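PDB 3ON3: Keto/oxoacid ferredoxin oxidoreductase, gamma subunit from Geobacter sulfurreducens, which probably forms part of an enzyme that oxidises 2-oxoacids and passes the released electrons on to ferredoxin. Local coordinates for residues Val125-Val130 and Glu161-Leu166; Gly22-Glu27 and Glu152-Ser157; Arg9-Gly14 and Gln79-Lys84. One frame throughout, in Å; residues are numbered along the deposited sequence. Where two conformers were deposited one is given.

Contact 1. Residues Val125-Val130 and Glu161-Leu166; sequences VGREIV and EAFVEL
Arg127 lays its guanidinium flat on the ring of Phe163, a cation-pi stack that ties the turn after helix 117-125 to the start of helix 164-181. The planes are only 15° apart and the centres 4.1 Å, so the charged group lies over the pi face. Overlap is offset: CE2 of Phe163 sits over the middle of the guanidinium, while NE of Arg127 lies toward the ring's rim. With CG anti to the backbone N (chi1 -169°) and the chain extended as far as NE, Arg127, which follows the positive-phi turn at Gly126, spans the gap between the two segments. An alanine here is likely to leave this face of Phe163 without its charged partner and the ring freer to turn.

Next to the stack the contact is apolar. CD of Arg127 lies 4.2 Å from CD2 of Leu166, their side chains crossing at about a right angle. Val125, which also packs on Ala170, suits its place because a short beta-branched side chain can lie against the helix backbone: its CG1, the methyl anti to the backbone N, meets CB of Leu166 at 4.0 Å and comes within 3.5 Å of Leu166 O.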
ATOM      1  N   VAL B 125     -22.815 -10.028   0.384  1.00 52.31           N
ATOM      2  CA  VAL B 125     -22.618  -8.690   0.916  1.00 46.57           C
ATOM      3  C   VAL B 125     -23.305  -7.661   0.020  1.00 52.29           C
ATOM      4  O   VAL B 125     -23.799  -6.638   0.495  1.00 60.43           O
ATOM      5  CB  VAL B 125     -21.126  -8.351   1.014  1.00 49.70           C
ATOM      6  CG1 VAL B 125     -20.932  -6.913   1.487  1.00 55.17           C
ATOM      7  CG2 VAL B 125     -20.432  -9.321   1.939  1.00 42.98           C
ATOM      8  N   GLY B 126     -23.343  -7.938  -1.279  1.00 50.47           N
ATOM      9  CA  GLY B 126     -23.909  -7.005  -2.234  1.00 48.63           C
ATOM     10  C   GLY B 126     -22.973  -5.887  -2.676  1.00 50.48           C
ATOM     11  O   GLY B 126     -23.433  -4.856  -3.169  1.00 50.44           O
ATOM     12  N   ARG B 127     -21.666  -6.081  -2.505  1.00 52.14           N
ATOM     13  CA  ARG B 127     -20.675  -5.134  -3.027  1.00 51.73           C
ATOM     14  C   ARG B 127     -19.403  -5.824  -3.535  1.00 45.59           C
ATOM     15  O   ARG B 127     -18.431  -6.014  -2.794  1.00 39.11           O
ATOM     16  CB  ARG B 127     -20.329  -4.082  -1.977  1.00 59.22           C
ATOM     17  CG  ARG B 127     -19.515  -2.933  -2.515  1.00 55.24           C
ATOM     18  CD  ARG B 127     -19.373  -1.820  -1.484  1.00 52.68           C
ATOM     19  NE  ARG B 127     -18.944  -0.568  -2.104  1.00 57.24           N
ATOM     20  CZ  ARG B 127     -19.684   0.125  -2.963  1.00 64.07           C
ATOM     21  NH1 ARG B 127     -20.891  -0.318  -3.309  1.00 69.63           N
ATOM     22  NH2 ARG B 127     -19.219   1.256  -3.481  1.00 72.83           N
ATOM     23  N   GLU B 128     -19.421  -6.183  -4.815  1.00 46.51           N
ATOM     24  CA  GLU B 128     -18.340  -6.932  -5.447  1.00 50.13           C
ATOM     25  C   GLU B 128     -16.922  -6.446  -5.080  1.00 45.07           C
ATOM     26  O   GLU B 128     -16.044  -7.251  -4.785  1.00 44.58           O
ATOM     27  CB  GLU B 128     -18.527  -6.904  -6.971  1.00 59.05           C
ATOM     28  CG  GLU B 128     -17.823  -8.011  -7.726  1.00 64.52           C
ATOM     29  CD  GLU B 128     -17.998  -7.886  -9.236  1.00 73.72           C
ATOM     30  OE1 GLU B 128     -17.719  -8.873  -9.951  1.00 71.87           O
ATOM     31  OE2 GLU B 128     -18.409  -6.801  -9.706  1.00 74.59           O
ATOM     32  N   ILE B 129     -16.696  -5.137  -5.112  1.00 37.91           N
ATOM     33  CA  ILE B 129     -15.360  -4.598  -4.869  1.00 41.36           C
ATOM     34  C   ILE B 129     -14.735  -4.947  -3.524  1.00 46.21           C
ATOM     35  O   ILE B 129     -13.530  -4.757  -3.335  1.00 48.00           O
ATOM     36  CB  ILE B 129     -15.320  -3.059  -4.995  1.00 53.72           C
ATOM     37  CG1 ILE B 129     -16.385  -2.425  -4.104  1.00 56.83           C
ATOM     38  CG2 ILE B 129     -15.473  -2.628  -6.448  1.00 66.34           C
ATOM     39  CD1 ILE B 129     -16.478  -0.917  -4.249  1.00 62.67           C
ATOM     40  N   VAL B 130     -15.528  -5.432  -2.574  1.00 45.33           N
ATOM     41  CA  VAL B 130     -14.941  -5.712  -1.273  1.00 39.32           C
ATOM     42  C   VAL B 130     -14.516  -7.165  -1.164  1.00 40.17           C
ATOM     43  O   VAL B 130     -14.283  -7.676  -0.062  1.00 38.21           O
ATOM     44  CB  VAL B 130     -15.813  -5.225  -0.084  1.00 44.32           C
ATOM     45  CG1 VAL B 130     -16.001  -3.687  -0.168  1.00 32.72           C
ATOM     46  CG2 VAL B 130     -17.152  -5.967  -0.022  1.00 35.12           C
ATOM     47  N   GLU B 161     -16.966   5.536   6.371  1.00 44.43           N
ATOM     48  CA  GLU B 161     -18.033   5.400   7.335  1.00 45.49           C
ATOM     49  C   GLU B 161     -19.309   4.924   6.681  1.00 51.94           C
ATOM     50  O   GLU B 161     -20.080   4.176   7.282  1.00 57.87           O
ATOM     51  CB  GLU B 161     -18.296   6.735   8.038  1.00 40.30           C
ATOM     52  CG  GLU B 161     -19.394   6.625   9.108  1.00 50.09           C
ATOM     53  CD  GLU B 161     -19.568   7.889   9.942  1.00 60.17           C
ATOM     54  OE1 GLU B 161     -18.553   8.464  10.377  1.00 59.97           O
ATOM     55  OE2 GLU B 161     -20.724   8.301  10.176  1.00 70.08           O
ATOM     56  N   ALA B 162     -19.539   5.362   5.450  1.00 54.74           N
ATOM     57  CA  ALA B 162     -20.756   4.989   4.738  1.00 52.32           C
ATOM     58  C   ALA B 162     -20.791   3.502   4.334  1.00 44.93           C
ATOM     59  O   ALA B 162     -21.859   2.947   4.087  1.00 46.90           O
ATOM     60  CB  ALA B 162     -20.959   5.879   3.530  1.00 49.12           C
ATOM     61  N   PHE B 163     -19.640   2.848   4.294  1.00 32.43           N
ATOM     62  CA  PHE B 163     -19.624   1.465   3.833  1.00 47.88           C
ATOM     63  C   PHE B 163     -19.209   0.532   4.951  1.00 49.07           C
ATOM     64  O   PHE B 163     -18.887  -0.637   4.721  1.00 45.20           O
ATOM     65  CB  PHE B 163     -18.706   1.293   2.611  1.00 47.28           C
ATOM     66  CG  PHE B 163     -19.207   1.994   1.371  1.00 48.62           C
ATOM     67  CD1 PHE B 163     -18.442   2.960   0.750  1.00 52.12           C
ATOM     68  CD2 PHE B 163     -20.446   1.684   0.836  1.00 55.41           C
ATOM     69  CE1 PHE B 163     -18.903   3.613  -0.385  1.00 63.27           C
ATOM     70  CE2 PHE B 163     -20.910   2.324  -0.297  1.00 62.06           C
ATOM     71  CZ  PHE B 163     -20.135   3.295  -0.909  1.00 62.54           C
ATOM     72  N   VAL B 164     -19.237   1.060   6.167  1.00 53.70           N
ATOM     73  CA  VAL B 164     -18.641   0.365   7.297  1.00 51.31           C
ATOM     74  C   VAL B 164     -19.373  -0.962   7.620  1.00 35.25           C
ATOM     75  O   VAL B 164     -18.736  -1.975   7.840  1.00 31.93           O
ATOM     76  CB  VAL B 164     -18.443   1.315   8.524  1.00 48.27           C
ATOM     77  CG1 VAL B 164     -19.756   1.579   9.235  1.00 44.81           C
ATOM     78  CG2 VAL B 164     -17.381   0.758   9.456  1.00 52.26           C
ATOM     79  N   GLU B 165     -20.702  -0.954   7.610  1.00 38.95           N
ATOM     80  CA  GLU B 165     -21.484  -2.186   7.758  1.00 39.02           C
ATOM     81  C   GLU B 165     -21.141  -3.277   6.734  1.00 42.31           C
ATOM     82  O   GLU B 165     -20.916  -4.431   7.103  1.00 47.40           O
ATOM     83  CB  GLU B 165     -22.986  -1.885   7.715  1.00 40.20           C
ATOM     84  CG  GLU B 165     -23.459  -0.906   8.791  1.00 67.54           C
ATOM     85  CD  GLU B 165     -23.443   0.565   8.356  1.00 74.77           C
ATOM     86  OE1 GLU B 165     -22.724   0.933   7.394  1.00 66.60           O
ATOM     87  OE2 GLU B 165     -24.163   1.359   8.994  1.00 80.65           O
ATOM     88  N   LEU B 166     -21.088  -2.911   5.453  1.00 42.60           N
ATOM     89  CA  LEU B 166     -20.772  -3.866   4.379  1.00 32.29           C
ATOM     90  C   LEU B 166     -19.378  -4.492   4.520  1.00 29.51           C
ATOM     91  O   LEU B 166     -19.202  -5.666   4.297  1.00 38.82           O
ATOM     92  CB  LEU B 166     -20.904  -3.203   3.000  1.00 47.29           C
ATOM     93  CG  LEU B 166     -22.317  -2.967   2.461  1.00 56.25           C
ATOM     94  CD1 LEU B 166     -23.306  -2.711   3.593  1.00 67.19           C
ATOM     95  CD2 LEU B 166     -22.328  -1.809   1.476  1.00 53.91           C
TER

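Contact 2. Residues Gly22-Glu27 and Glu152-Ser157; sequences GVIMAE and EKAVLS
Ile24 and Ala154 meet where two helices pass closely, at segments 22-27 and 152-157, whose axes come within 8.3 Å and run at 135° to each other, roughly antiparallel but well inclined. The apolar contact is centred on the CG2 methyl at the beta-branch of Ile24. This methyl, placed anti to the backbone N with CG1 beside that N (chi1 -66°), touches CB of Ala154 and CG2 of Val155, each at 3.8 Å. Alanine suits its place because its short side chain can slip in close to the opposing backbone: CB of Ala154 lies 3.3 Å from Ile24 O. Val155 turns its CB away from helix 18-32 and uses one methyl for this contact, its side chain also packing on Ile133 and Leu136 of helix 131-143.

The polar contact runs through one water. It donates to OE1 of Glu27 at 2.7 Å and to Ala154 O at 2.8 Å, linking a buried carboxylate to a helix carbonyl. OE2 of Glu27 makes a salt bridge to Arg158 and a hydrogen bond with the hydroxyl of Tyr43 of the second subunit. In this alpha/beta fold helix 18-32 lies against the sheet, and helix 148-157 packs on it as a second layer.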
ATOM      1  N   GLY B  22      -2.983  -6.206   1.717  1.00 32.03           N
ATOM      2  CA  GLY B  22      -1.649  -6.270   2.268  1.00 41.47           C
ATOM      3  C   GLY B  22      -1.465  -5.228   3.347  1.00 44.27           C
ATOM      4  O   GLY B  22      -0.956  -5.515   4.436  1.00 38.65           O
ATOM      5  N   VAL B  23      -1.890  -4.007   3.051  1.00 44.90           N
ATOM      6  CA  VAL B  23      -1.754  -2.924   4.011  1.00 38.75           C
ATOM      7  C   VAL B  23      -2.551  -3.184   5.303  1.00 38.37           C
ATOM      8  O   VAL B  23      -2.017  -3.058   6.406  1.00 32.86           O
ATOM      9  CB  VAL B  23      -2.142  -1.584   3.405  1.00 31.39           C
ATOM     10  CG1 VAL B  23      -2.380  -0.575   4.516  1.00 31.10           C
ATOM     11  CG2 VAL B  23      -1.052  -1.115   2.425  1.00 36.33           C
ATOM     12  N   ILE B  24      -3.823  -3.541   5.150  1.00 34.92           N
ATOM     13  CA  ILE B  24      -4.660  -3.941   6.277  1.00 39.90           C
ATOM     14  C   ILE B  24      -4.019  -5.044   7.145  1.00 42.50           C
ATOM     15  O   ILE B  24      -3.957  -4.924   8.376  1.00 31.26           O
ATOM     16  CB  ILE B  24      -6.047  -4.379   5.791  1.00 33.89           C
ATOM     17  CG1 ILE B  24      -6.792  -3.181   5.202  1.00 43.02           C
ATOM     18  CG2 ILE B  24      -6.842  -5.001   6.929  1.00 32.20           C
ATOM     19  CD1 ILE B  24      -8.092  -3.540   4.536  1.00 37.45           C
HETATM   20  N   MSE B  25      -3.513  -6.096   6.503  1.00 37.78           N
HETATM   21  CA  MSE B  25      -2.827  -7.166   7.231  1.00 37.35           C
HETATM   22  C   MSE B  25      -1.606  -6.677   8.000  1.00 38.33           C
HETATM   23  O   MSE B  25      -1.376  -7.114   9.128  1.00 35.20           O
HETATM   24  CB  MSE B  25      -2.397  -8.303   6.295  1.00 46.54           C
HETATM   25  CG  MSE B  25      -3.399  -9.420   6.138  1.00 55.51           C
HETATM   26 SE   MSE B  25      -3.707 -10.506   7.737  0.71 51.25          SE
HETATM   27  CE  MSE B  25      -1.963 -10.310   8.563  1.00 34.40           C
ATOM     28  N   ALA B  26      -0.808  -5.800   7.382  1.00 36.26           N
ATOM     29  CA  ALA B  26       0.387  -5.266   8.027  1.00 43.04           C
ATOM     30  C   ALA B  26       0.047  -4.411   9.266  1.00 43.27           C
ATOM     31  O   ALA B  26       0.713  -4.506  10.304  1.00 46.71           O
ATOM     32  CB  ALA B  26       1.254  -4.458   7.008  1.00 30.45           C
ATOM     33  N   GLU B  27      -0.984  -3.579   9.147  1.00 39.05           N
ATOM     34  CA  GLU B  27      -1.419  -2.712  10.248  1.00 39.34           C
ATOM     35  C   GLU B  27      -2.158  -3.482  11.361  1.00 40.74           C
ATOM     36  O   GLU B  27      -2.103  -3.101  12.532  1.00 35.19           O
ATOM     37  CB  GLU B  27      -2.243  -1.534   9.702  1.00 47.18           C
ATOM     38  CG  GLU B  27      -1.386  -0.537   8.886  1.00 46.74           C
ATOM     39  CD  GLU B  27      -2.186   0.468   8.053  1.00 44.42           C
ATOM     40  OE1 GLU B  27      -3.425   0.356   7.988  1.00 38.59           O
ATOM     41  OE2 GLU B  27      -1.558   1.374   7.446  1.00 49.88           O
ATOM     42  N   GLU B 152      -9.922  -6.880  12.337  1.00 27.84           N
ATOM     43  CA  GLU B 152     -11.179  -6.156  12.225  1.00 34.75           C
ATOM     44  C   GLU B 152     -10.945  -4.640  12.359  1.00 39.84           C
ATOM     45  O   GLU B 152     -11.484  -3.850  11.587  1.00 32.40           O
ATOM     46  CB  GLU B 152     -12.183  -6.602  13.295  1.00 31.17           C
ATOM     47  CG  GLU B 152     -13.577  -6.025  13.037  1.00 35.55           C
ATOM     48  CD  GLU B 152     -14.575  -6.241  14.167  1.00 43.73           C
ATOM     49  OE1 GLU B 152     -14.184  -6.675  15.279  1.00 44.22           O
ATOM     50  OE2 GLU B 152     -15.764  -5.952  13.929  1.00 38.48           O
ATOM     51  N   LYS B 153     -10.171  -4.248  13.369  1.00 40.03           N
ATOM     52  CA  LYS B 153      -9.844  -2.839  13.600  1.00 37.79           C
ATOM     53  C   LYS B 153      -9.112  -2.267  12.401  1.00 36.71           C
ATOM     54  O   LYS B 153      -9.475  -1.202  11.906  1.00 39.61           O
ATOM     55  CB  LYS B 153      -8.991  -2.661  14.855  1.00 38.81           C
ATOM     56  CG  LYS B 153      -9.757  -2.798  16.173  1.00 46.15           C
ATOM     57  CD  LYS B 153      -8.922  -2.290  17.324  1.00 51.34           C
ATOM     58  CE  LYS B 153      -9.663  -2.375  18.636  1.00 62.81           C
ATOM     59  NZ  LYS B 153      -8.889  -1.736  19.737  1.00 69.33           N
ATOM     60  N   ALA B 154      -8.092  -2.988  11.935  1.00 34.56           N
ATOM     61  CA  ALA B 154      -7.377  -2.613  10.705  1.00 37.54           C
ATOM     62  C   ALA B 154      -8.273  -2.490   9.471  1.00 38.51           C
ATOM     63  O   ALA B 154      -8.130  -1.539   8.707  1.00 40.13           O
ATOM     64  CB  ALA B 154      -6.192  -3.566  10.430  1.00 33.23           C
ATOM     65  N   VAL B 155      -9.181  -3.447   9.264  1.00 36.87           N
ATOM     66  CA  VAL B 155     -10.105  -3.366   8.138  1.00 31.06           C
ATOM     67  C   VAL B 155     -10.933  -2.093   8.235  1.00 34.29           C
ATOM     68  O   VAL B 155     -10.996  -1.300   7.303  1.00 38.39           O
ATOM     69  CB  VAL B 155     -11.100  -4.548   8.057  1.00 31.06           C
ATOM     70  CG1 VAL B 155     -12.180  -4.253   7.023  1.00 30.29           C
ATOM     71  CG2 VAL B 155     -10.409  -5.864   7.712  1.00 29.78           C
ATOM     72  N   LEU B 156     -11.562  -1.896   9.380  1.00 32.17           N
ATOM     73  CA  LEU B 156     -12.561  -0.846   9.512  1.00 39.20           C
ATOM     74  C   LEU B 156     -11.958   0.561   9.512  1.00 34.64           C
ATOM     75  O   LEU B 156     -12.635   1.518   9.211  1.00 36.30           O
ATOM     76  CB  LEU B 156     -13.418  -1.091  10.754  1.00 48.14           C
ATOM     77  CG  LEU B 156     -14.139  -2.442  10.723  1.00 47.86           C
ATOM     78  CD1 LEU B 156     -14.788  -2.755  12.064  1.00 43.14           C
ATOM     79  CD2 LEU B 156     -15.162  -2.468   9.600  1.00 41.90           C
ATOM     80  N   SER B 157     -10.680   0.671   9.836  1.00 33.55           N
ATOM     81  CA  SER B 157     -10.018   1.967   9.844  0.77 40.57           C
ATOM     82  C   SER B 157      -9.632   2.413   8.429  1.00 41.84           C
ATOM     83  O   SER B 157      -9.330   3.591   8.203  1.00 36.09           O
ATOM     84  CB  SER B 157      -8.785   1.933  10.745  0.77 38.81           C
ATOM     85  OG  SER B 157      -9.136   1.481  12.037  0.77 43.33           O
TER
HETATM   86  O   HOH W   1      -5.818  -0.042   9.249  1.00 41.92           O

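Contact 3. Residues Arg9-Gly14 and Gln79-Lys84; sequences RFSGAG and QEACDK
Ser11 OG is held by a hydrogen bond to Leu75 O on the neighbouring strand while the methyl of Ala81 presses against it, CB to OG 3.4 Å. The site belongs to the core of an alpha/beta fold, where strand 6-12 lies parallel to strand 71-76 and helix 79-85, which follows the latter, rests on one side of the sheet. Phe10 points to the other side, packing on Ala21 and Met25 (selenomethionine in the crystal) of helix 18-32, so successive residues of the strand face opposite sides of the sheet, one helix on each.

Serine fits its place because its hydroxyl is buried yet bonded. With chi1 at 64°, OG lies between the backbone N and the carbonyl carbon, from where it bonds to Leu75 O and also touches the Ala81 methyl; CB of Ser11 still meets CB of Ala81 at 3.8 Å. Alanine on the helix is equally apt, being small enough to sit 3.5 Å from the backbone N of Gly12. The CA atoms of Gly12 and Ala81 are 5.0 Å apart, close for a helix over a strand, and any CB on Gly12 would point away from the helix.

The outer flank of the helix has its own polar tie. NE2 of Gln79, which also donates to Lys104 O, gives a 2.8 Å hydrogen bond to OD1 of Asp83. It meets the syn side of the carboxylate, but 33° out of its plane.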
ATOM      1  N   ARG B   9       1.118 -13.827   0.840  1.00 38.10           N
ATOM      2  CA  ARG B   9       0.979 -13.090  -0.399  1.00 35.07           C
ATOM      3  C   ARG B   9      -0.464 -13.098  -0.845  1.00 36.69           C
ATOM      4  O   ARG B   9      -1.164 -14.106  -0.730  1.00 42.62           O
ATOM      5  CB  ARG B   9       1.892 -13.653  -1.491  1.00 48.36           C
ATOM      6  CG  ARG B   9       3.331 -13.684  -1.070  1.00 58.30           C
ATOM      7  CD  ARG B   9       4.250 -14.097  -2.201  1.00 66.32           C
ATOM      8  NE  ARG B   9       5.536 -14.513  -1.659  1.00 74.75           N
ATOM      9  CZ  ARG B   9       6.575 -14.895  -2.387  1.00 76.68           C
ATOM     10  NH1 ARG B   9       6.490 -14.903  -3.710  1.00 83.60           N
ATOM     11  NH2 ARG B   9       7.700 -15.269  -1.785  1.00 72.43           N
ATOM     12  N   PHE B  10      -0.903 -11.946  -1.326  1.00 40.16           N
ATOM     13  CA  PHE B  10      -2.252 -11.794  -1.820  1.00 43.07           C
ATOM     14  C   PHE B  10      -2.099 -11.588  -3.309  1.00 48.63           C
ATOM     15  O   PHE B  10      -1.548 -10.575  -3.745  1.00 52.73           O
ATOM     16  CB  PHE B  10      -2.923 -10.569  -1.192  1.00 36.30           C
ATOM     17  CG  PHE B  10      -2.953 -10.586   0.318  1.00 40.79           C
ATOM     18  CD1 PHE B  10      -4.069 -11.059   0.997  1.00 43.42           C
ATOM     19  CD2 PHE B  10      -1.869 -10.123   1.055  1.00 40.71           C
ATOM     20  CE1 PHE B  10      -4.106 -11.075   2.391  1.00 52.86           C
ATOM     21  CE2 PHE B  10      -1.896 -10.121   2.441  1.00 47.76           C
ATOM     22  CZ  PHE B  10      -3.018 -10.598   3.117  1.00 50.91           C
ATOM     23  N   SER B  11      -2.555 -12.556  -4.093  1.00 44.96           N
ATOM     24  CA  SER B  11      -2.404 -12.445  -5.536  1.00 41.75           C
ATOM     25  C   SER B  11      -3.728 -12.574  -6.267  1.00 42.25           C
ATOM     26  O   SER B  11      -4.703 -13.123  -5.747  1.00 48.68           O
ATOM     27  CB  SER B  11      -1.356 -13.431  -6.082  1.00 41.63           C
ATOM     28  OG  SER B  11      -1.728 -14.789  -5.899  1.00 45.89           O
ATOM     29  N   GLY B  12      -3.755 -12.047  -7.477  1.00 47.72           N
ATOM     30  CA  GLY B  12      -4.939 -12.098  -8.302  1.00 51.43           C
ATOM     31  C   GLY B  12      -4.690 -11.153  -9.444  1.00 53.44           C
ATOM     32  O   GLY B  12      -3.637 -11.211 -10.069  1.00 56.08           O
ATOM     33  N   ALA B  13      -5.645 -10.268  -9.697  1.00 53.23           N
ATOM     34  CA  ALA B  13      -5.535  -9.344 -10.809  1.00 57.90           C
ATOM     35  C   ALA B  13      -5.435  -7.917 -10.301  1.00 59.33           C
ATOM     36  O   ALA B  13      -5.634  -7.650  -9.117  1.00 61.51           O
ATOM     37  CB  ALA B  13      -6.711  -9.496 -11.749  1.00 46.97           C
ATOM     38  N   GLY B  14      -5.149  -7.011 -11.225  1.00 56.10           N
ATOM     39  CA  GLY B  14      -4.815  -5.639 -10.915  1.00 42.62           C
ATOM     40  C   GLY B  14      -5.802  -4.848 -10.107  1.00 47.99           C
ATOM     41  O   GLY B  14      -5.434  -4.253  -9.102  1.00 57.54           O
ATOM     42  N   GLN B  79      -6.868 -17.922 -11.611  1.00 55.73           N
ATOM     43  CA  GLN B  79      -6.080 -19.075 -12.091  1.00 62.07           C
ATOM     44  C   GLN B  79      -4.642 -18.690 -12.432  1.00 58.02           C
ATOM     45  O   GLN B  79      -3.683 -19.363 -12.049  1.00 59.59           O
ATOM     46  CB  GLN B  79      -6.746 -19.690 -13.330  1.00 59.72           C
ATOM     47  CG  GLN B  79      -6.120 -21.002 -13.800  1.00 56.17           C
ATOM     48  CD  GLN B  79      -6.265 -22.107 -12.774  1.00 64.75           C
ATOM     49  OE1 GLN B  79      -7.368 -22.569 -12.499  1.00 71.16           O
ATOM     50  NE2 GLN B  79      -5.148 -22.536 -12.203  1.00 67.82           N
ATOM     51  N   GLU B  80      -4.527 -17.600 -13.176  1.00 61.66           N
ATOM     52  CA  GLU B  80      -3.265 -16.930 -13.487  1.00 62.04           C
ATOM     53  C   GLU B  80      -2.361 -16.699 -12.271  1.00 54.85           C
ATOM     54  O   GLU B  80      -1.181 -17.031 -12.294  1.00 60.21           O
ATOM     55  CB  GLU B  80      -3.567 -15.589 -14.160  1.00 61.07           C
ATOM     56  CG  GLU B  80      -4.214 -15.703 -15.552  1.00 69.60           C
ATOM     57  CD  GLU B  80      -5.510 -16.539 -15.579  1.00 79.51           C
ATOM     58  OE1 GLU B  80      -6.216 -16.636 -14.543  1.00 62.05           O
ATOM     59  OE2 GLU B  80      -5.823 -17.102 -16.658  1.00 90.54           O
ATOM     60  N   ALA B  81      -2.925 -16.130 -11.212  1.00 54.95           N
ATOM     61  CA  ALA B  81      -2.185 -15.894  -9.977  1.00 49.23           C
ATOM     62  C   ALA B  81      -1.715 -17.208  -9.366  1.00 52.40           C
ATOM     63  O   ALA B  81      -0.577 -17.340  -8.908  1.00 55.76           O
ATOM     64  CB  ALA B  81      -3.058 -15.142  -8.991  1.00 34.32           C
ATOM     65  N   CYS B  82      -2.611 -18.183  -9.363  1.00 52.20           N
ATOM     66  CA  CYS B  82      -2.329 -19.475  -8.776  1.00 54.21           C
ATOM     67  C   CYS B  82      -1.230 -20.190  -9.564  1.00 55.39           C
ATOM     68  O   CYS B  82      -0.276 -20.726  -8.991  1.00 52.30           O
ATOM     69  CB  CYS B  82      -3.603 -20.314  -8.760  1.00 53.56           C
ATOM     70  SG  CYS B  82      -3.439 -21.836  -7.863  1.00 57.67           S
ATOM     71  N   ASP B  83      -1.382 -20.198 -10.885  1.00 55.40           N
ATOM     72  CA  ASP B  83      -0.363 -20.752 -11.777  1.00 61.69           C
ATOM     73  C   ASP B  83       0.992 -20.095 -11.537  1.00 59.69           C
ATOM     74  O   ASP B  83       1.996 -20.765 -11.302  1.00 61.34           O
ATOM     75  CB  ASP B  83      -0.773 -20.532 -13.229  1.00 63.69           C
ATOM     76  CG  ASP B  83      -2.013 -21.306 -13.608  1.00 67.21           C
ATOM     77  OD1 ASP B  83      -2.451 -22.155 -12.807  1.00 68.66           O
ATOM     78  OD2 ASP B  83      -2.549 -21.065 -14.710  1.00 63.79           O
ATOM     79  N   LYS B  84       1.000 -18.771 -11.584  1.00 62.10           N
ATOM     80  CA  LYS B  84       2.219 -17.986 -11.427  1.00 63.64           C
ATOM     81  C   LYS B  84       2.877 -18.089 -10.048  1.00 63.59           C
ATOM     82  O   LYS B  84       4.100 -18.084  -9.935  1.00 65.33           O
ATOM     83  CB  LYS B  84       1.918 -16.518 -11.738  1.00 64.06           C
ATOM     84  CG  LYS B  84       3.121 -15.587 -11.735  1.00 58.25           C
ATOM     85  CD  LYS B  84       2.730 -14.245 -12.334  1.00 61.98           C
ATOM     86  CE  LYS B  84       3.917 -13.297 -12.446  1.00 73.41           C
ATOM     87  NZ  LYS B  84       3.568 -12.046 -13.188  1.00 81.59           N
TER

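Contacts 2 and 3 are joined through strand 6-12 and the helix that follows it: although their centres are 21 Å apart, on opposite sides of the chain's centre, Gly22 CA packs on Phe10 CE2 at 3.9 Å. Contacts 1 and 2 interleave along the chain, helix 148-157 being followed by helix 164-181. Their centres are 15 Å apart, and CG2 of Val164 touches CD2 of Leu156 at 3.9 Å. Contacts 1 and 3 stay separate, about 10 Å between nearest atoms. A bound sulfate, probably from the crystallisation liquor, lies about 5 Å from the side chain of Glu27, placing contact 2 beside it.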